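Local coordinates for histidine-rich glycoprotein (Oryctolagus cuniculus, PDB 4CCV) that binds heme, heparin, heparan sulfate, thrombospondin, plasminogen and divalent metal ions in plasma, acting as an adapter in coagulation, fibrinolysis, angiogenesis and immune complex clearance, at residues R39-V43 / Y55-S59; G48-T52 / S82-E86. The contacts are given in a common frame with arbitrary orientation. Numbering follows the deposited sequence.

The chain is the N2 domain, the second cystatin domain of the protein, in which a five-stranded antiparallel sheet accompanies helix 15-27. From the N terminus, the chain passes through that helix into strand 35-47, turns sharply and returns along strand 51-62. Contact 1 closes this hairpin, and the 11 residues between its segments include 48-52. Contact 2 starts at that turn and closes a longer excursion of 29 residues, through 55-59 and C63 of the glutathione site, before strand 73-84 comes back alongside. The segments therefore alternate and the two contacts cross. Strand 51-62 serves both, joining 35-47 to 73-84, with the contact centres about 20 Å apart.

Contact 1 of 2, residues R39-V43 / Y55-S59; sequences RVERV and YVDFS
Strands 39-43 and 55-59 run antiparallel, their axes 4.5 Å apart at closest approach and their directions 148° from each other. V40 faces F58 and V43 faces V56 as non-hydrogen-bonded pairs, while R42 and D57 form a hydrogen-bonded pair. Backbone bonds run from S59 N to R39 O (2.8 Å), from D57 N to R42 O (2.9 Å) and from E41 N to D57 O (2.7 Å); R42 N reaches the same D57 O weakly at 3.3 Å. E41 and R42 thus share one partner in a classic beta bulge, with E41 at phi/psi -96/-31 and R42 at -169/144. The bulge lies within the hairpin of strands 35-47 and 51-62, the second and third strands of the cystatin sheet, and shifts its register by one without breaking it. Among the polar side chains, R42 (chi1 t, chi2 t, chi3 p) sends both NE and NH2 to D57 OD2, each at 2.9 Å, in a salt bridge; D57 (chi1 m) uses its OD1 for R78 on strand 73-84. S59 OG (chi1 p) accepts from R39 N at 3.0 Å and donates to E41 OE2 at 2.7 Å. The apolar side chains that meet across the strands lie on the face bearing V40, V43, V56 and F58: V40 CG1 lies 4.1 Å from V56 CG1, V43 CG2 is 4.5 Å from that same V56 CG1, and V43 also packs on I8, T11 and F14.

Contact 2 of 2, residues G48-T52 / S82-E86; sequences GGERT and SFDVE
A long side chain reaches along the sheet where the backbone pairing is short: R51, with chi1 m, chi2 m, chi3 t and chi4 83°, carries its NH1 to S82 OG at 2.7 Å, although its CA lies nearest D84. S82 (chi1 t) presents its hydroxyl at the edge of the guanidinium, near its plane. The same NH1 makes a salt bridge with D95 at the start of strand 95-104.

The backbone pairing itself rests on T52 and F83, an antiparallel hydrogen-bonded pair with CA atoms 5.2 Å apart: T52 N donates to F83 O at 3.0 Å and F83 N to T52 O at 2.8 Å. R51 CA adds a CA-H...O contact to F83 O at 3.3 Å. Before T52 the chain turns tightly, G48 N bonding to R51 O at 3.1 Å, with G49 at phi/psi -52/-25 and E50 at -119/-48. Further on, D84 forms an Asx turn, E86 N donating to D84 OD1 at 2.6 Å, and V85 (chi1 m) lays CG1 3.4 Å from E50 O. F83 (chi1 m) directs its ring away from 48-52, against L90 and P93.

By topology the turn at 48-51 and the loop between strands 73-84 and 95-104 match the two hairpin loops of cystatins, which in inhibitory relatives form part of the protease-binding wedge. R51 links them by a hydrogen bond to S82 and a salt bridge to D95, so a single guanidinium joins the first hairpin turn to both strands flanking the second loop.

Contact 1 of 2, residues R39-V43 / Y55-S59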
loop_
_atom_site.group_PDB
_atom_site.type_symbol
_atom_site.label_atom_id
_atom_site.label_comp_id
_atom_site.label_asym_id
_atom_site.label_seq_id
_atom_site.Cartn_x
_atom_site.Cartn_y
_atom_site.Cartn_z
ATOM N N ARG A 39 5.403 -1.158 -6.588
ATOM C CA ARG A 39 4.458 -1.870 -7.489
ATOM C C ARG A 39 3.181 -2.127 -6.699
ATOM O O ARG A 39 3.257 -2.407 -5.481
ATOM C CB ARG A 39 4.948 -3.258 -7.899
ATOM C CG ARG A 39 6.179 -3.279 -8.762
ATOM C CD ARG A 39 6.631 -4.667 -9.180
ATOM N NE ARG A 39 7.967 -4.503 -9.803
ATOM C CZ ARG A 39 9.139 -4.934 -9.281
ATOM N NH1 ARG A 39 9.184 -5.660 -8.171
ATOM N NH2 ARG A 39 10.290 -4.704 -9.914
ATOM N N VAL A 40 2.033 -2.077 -7.374
ATOM C CA VAL A 40 0.802 -2.636 -6.834
ATOM C C VAL A 40 0.910 -4.136 -6.978
ATOM O O VAL A 40 1.131 -4.608 -8.093
ATOM C CB VAL A 40 -0.443 -2.076 -7.575
ATOM C CG1 VAL A 40 -1.715 -2.678 -7.004
ATOM C CG2 VAL A 40 -0.526 -0.585 -7.376
ATOM N N GLU A 41 0.823 -4.882 -5.873
ATOM C CA GLU A 41 1.097 -6.319 -5.869
ATOM C C GLU A 41 -0.134 -7.219 -6.002
ATOM O O GLU A 41 -0.056 -8.282 -6.614
ATOM C CB GLU A 41 1.834 -6.689 -4.556
ATOM C CG GLU A 41 3.037 -5.788 -4.263
ATOM C CD GLU A 41 4.341 -6.303 -4.825
ATOM O OE1 GLU A 41 4.365 -7.504 -5.109
ATOM O OE2 GLU A 41 5.352 -5.547 -4.924
ATOM N N ARG A 42 -1.268 -6.764 -5.489
ATOM C CA ARG A 42 -2.483 -7.557 -5.390
ATOM C C ARG A 42 -3.649 -6.651 -5.011
ATOM O O ARG A 42 -3.498 -5.707 -4.230
ATOM C CB ARG A 42 -2.266 -8.667 -4.323
ATOM C CG ARG A 42 -3.481 -9.557 -4.163
ATOM C CD ARG A 42 -3.228 -10.741 -3.264
ATOM N NE ARG A 42 -2.930 -10.311 -1.910
ATOM C CZ ARG A 42 -2.806 -11.116 -0.875
ATOM N NH1 ARG A 42 -2.926 -12.430 -1.000
ATOM N NH2 ARG A 42 -2.550 -10.567 0.302
ATOM N N VAL A 43 -4.829 -6.919 -5.550
ATOM C CA VAL A 43 -6.024 -6.192 -5.162
ATOM C C VAL A 43 -7.134 -7.210 -4.937
ATOM O O VAL A 43 -7.449 -8.046 -5.814
ATOM C CB VAL A 43 -6.495 -5.217 -6.234
ATOM C CG1 VAL A 43 -7.829 -4.544 -5.872
ATOM C CG2 VAL A 43 -5.407 -4.187 -6.586
ATOM N N TYR A 55 -8.866 -3.993 -1.122
ATOM C CA TYR A 55 -7.653 -4.088 -0.321
ATOM C C TYR A 55 -6.518 -4.080 -1.313
ATOM O O TYR A 55 -6.367 -5.003 -2.141
ATOM C CB TYR A 55 -7.648 -5.332 0.588
ATOM C CG TYR A 55 -8.807 -5.273 1.589
ATOM C CD1 TYR A 55 -8.677 -4.615 2.810
ATOM C CD2 TYR A 55 -10.025 -5.867 1.314
ATOM C CE1 TYR A 55 -9.744 -4.569 3.720
ATOM C CE2 TYR A 55 -11.099 -5.799 2.211
ATOM C CZ TYR A 55 -10.941 -5.175 3.424
ATOM O OH TYR A 55 -12.026 -5.068 4.314
ATOM N N VAL A 56 -5.824 -2.948 -1.343
ATOM C CA VAL A 56 -4.798 -2.713 -2.338
ATOM C C VAL A 56 -3.490 -2.966 -1.633
ATOM O O VAL A 56 -3.157 -2.187 -0.752
ATOM C CB VAL A 56 -4.820 -1.276 -2.839
ATOM C CG1 VAL A 56 -3.715 -1.051 -3.871
ATOM C CG2 VAL A 56 -6.164 -0.976 -3.478
ATOM N N ASP A 57 -2.760 -4.020 -2.036
ATOM C CA ASP A 57 -1.492 -4.446 -1.408
ATOM C C ASP A 57 -0.399 -3.955 -2.330
ATOM O O ASP A 57 -0.430 -4.256 -3.514
ATOM C CB ASP A 57 -1.353 -5.974 -1.285
ATOM C CG ASP A 57 -2.393 -6.606 -0.350
ATOM O OD1 ASP A 57 -2.851 -5.858 0.501
ATOM O OD2 ASP A 57 -2.779 -7.792 -0.474
ATOM N N PHE A 58 0.512 -3.170 -1.787
ATOM C CA PHE A 58 1.529 -2.491 -2.586
ATOM C C PHE A 58 2.884 -2.449 -1.910
ATOM O O PHE A 58 2.962 -2.506 -0.670
ATOM C CB PHE A 58 1.056 -1.101 -3.105
ATOM C CG PHE A 58 0.771 -0.084 -2.069
ATOM C CD1 PHE A 58 -0.478 -0.017 -1.468
ATOM C CD2 PHE A 58 1.712 0.858 -1.721
ATOM C CE1 PHE A 58 -0.767 0.979 -0.560
ATOM C CE2 PHE A 58 1.445 1.834 -0.783
ATOM C CZ PHE A 58 0.172 1.918 -0.233
ATOM N N SER A 59 3.958 -2.444 -2.730
ATOM C CA SER A 59 5.302 -2.316 -2.220
ATOM C C SER A 59 5.663 -0.854 -2.245
ATOM O O SER A 59 5.117 -0.094 -3.055
ATOM C CB SER A 59 6.321 -3.133 -3.030
ATOM O OG SER A 59 6.069 -3.025 -4.391
#

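Contact 2 of 2, residues G48-T52 / S82-E86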
loop_
_atom_site.group_PDB
_atom_site.type_symbol
_atom_site.label_atom_id
_atom_site.label_comp_id
_atom_site.label_asym_id
_atom_site.label_seq_id
_atom_site.Cartn_x
_atom_site.Cartn_y
_atom_site.Cartn_z
ATOM N N GLY A 48 -20.025 -6.540 0.188
ATOM C CA GLY A 48 -20.993 -6.840 1.270
ATOM C C GLY A 48 -22.294 -6.159 0.978
ATOM O O GLY A 48 -22.415 -5.407 -0.013
ATOM N N GLY A 49 -23.272 -6.394 1.835
ATOM C CA GLY A 49 -24.518 -5.620 1.832
ATOM C C GLY A 49 -24.389 -4.093 1.867
ATOM O O GLY A 49 -25.297 -3.421 1.378
ATOM N N GLU A 50 -23.288 -3.533 2.397
ATOM C CA GLU A 50 -23.233 -2.090 2.702
ATOM C C GLU A 50 -22.158 -1.309 1.958
ATOM O O GLU A 50 -22.412 -0.214 1.474
ATOM C CB GLU A 50 -22.991 -1.906 4.198
ATOM C CG GLU A 50 -23.136 -0.473 4.711
ATOM C CD GLU A 50 -24.493 -0.181 5.361
ATOM O OE1 GLU A 50 -25.330 -1.106 5.490
ATOM O OE2 GLU A 50 -24.724 0.988 5.754
ATOM N N ARG A 51 -20.944 -1.851 1.960
ATOM C CA ARG A 51 -19.815 -1.288 1.247
ATOM C C ARG A 51 -19.210 -2.349 0.368
ATOM O O ARG A 51 -19.426 -3.548 0.572
ATOM C CB ARG A 51 -18.749 -0.800 2.226
ATOM C CG ARG A 51 -19.247 0.298 3.166
ATOM C CD ARG A 51 -19.154 1.663 2.519
ATOM N NE ARG A 51 -19.459 2.758 3.423
ATOM C CZ ARG A 51 -18.623 3.343 4.290
ATOM N NH1 ARG A 51 -17.362 2.936 4.487
ATOM N NH2 ARG A 51 -19.094 4.342 5.035
ATOM N N THR A 52 -18.480 -1.864 -0.633
ATOM C CA THR A 52 -17.518 -2.607 -1.366
ATOM C C THR A 52 -16.133 -2.143 -0.869
ATOM O O THR A 52 -15.805 -0.963 -0.934
ATOM C CB THR A 52 -17.775 -2.404 -2.863
ATOM O OG1 THR A 52 -19.022 -3.037 -3.135
ATOM C CG2 THR A 52 -16.729 -3.113 -3.707
ATOM N N SER A 82 -12.916 1.829 1.185
ATOM C CA SER A 82 -14.290 1.492 1.383
ATOM C C SER A 82 -15.187 2.405 0.552
ATOM O O SER A 82 -15.137 3.633 0.663
ATOM C CB SER A 82 -14.620 1.631 2.868
ATOM O OG SER A 82 -15.925 1.208 3.082
ATOM N N PHE A 83 -15.996 1.789 -0.288
ATOM C CA PHE A 83 -16.825 2.501 -1.243
ATOM C C PHE A 83 -18.311 2.259 -1.017
ATOM O O PHE A 83 -18.788 1.145 -0.753
ATOM C CB PHE A 83 -16.529 2.117 -2.714
ATOM C CG PHE A 83 -15.206 2.595 -3.203
ATOM C CD1 PHE A 83 -15.078 3.854 -3.794
ATOM C CD2 PHE A 83 -14.055 1.780 -3.069
ATOM C CE1 PHE A 83 -13.844 4.297 -4.234
ATOM C CE2 PHE A 83 -12.832 2.235 -3.501
ATOM C CZ PHE A 83 -12.724 3.478 -4.101
ATOM N N ASP A 84 -19.055 3.340 -1.194
ATOM C CA ASP A 84 -20.490 3.258 -1.375
ATOM C C ASP A 84 -20.770 2.208 -2.455
ATOM O O ASP A 84 -20.101 2.202 -3.499
ATOM C CB ASP A 84 -20.962 4.613 -1.866
ATOM C CG ASP A 84 -22.447 4.711 -1.909
ATOM O OD1 ASP A 84 -23.092 3.885 -2.595
ATOM O OD2 ASP A 84 -22.962 5.628 -1.251
ATOM N N VAL A 85 -21.722 1.316 -2.243
ATOM C CA VAL A 85 -22.031 0.352 -3.321
ATOM C C VAL A 85 -22.479 1.000 -4.649
ATOM O O VAL A 85 -22.473 0.327 -5.672
ATOM C CB VAL A 85 -23.074 -0.691 -2.902
ATOM C CG1 VAL A 85 -22.564 -1.467 -1.693
ATOM C CG2 VAL A 85 -24.429 -0.038 -2.628
ATOM N N GLU A 86 -22.877 2.279 -4.624
ATOM C CA GLU A 86 -23.307 3.022 -5.830
ATOM C C GLU A 86 -22.199 3.785 -6.587
ATOM O O GLU A 86 -22.445 4.344 -7.659
ATOM C CB GLU A 86 -24.433 4.005 -5.462
ATOM C CG GLU A 86 -25.678 3.317 -4.928
ATOM C CD GLU A 86 -26.418 4.148 -3.894
ATOM O OE1 GLU A 86 -25.760 4.687 -2.971
ATOM O OE2 GLU A 86 -27.663 4.256 -4.003
#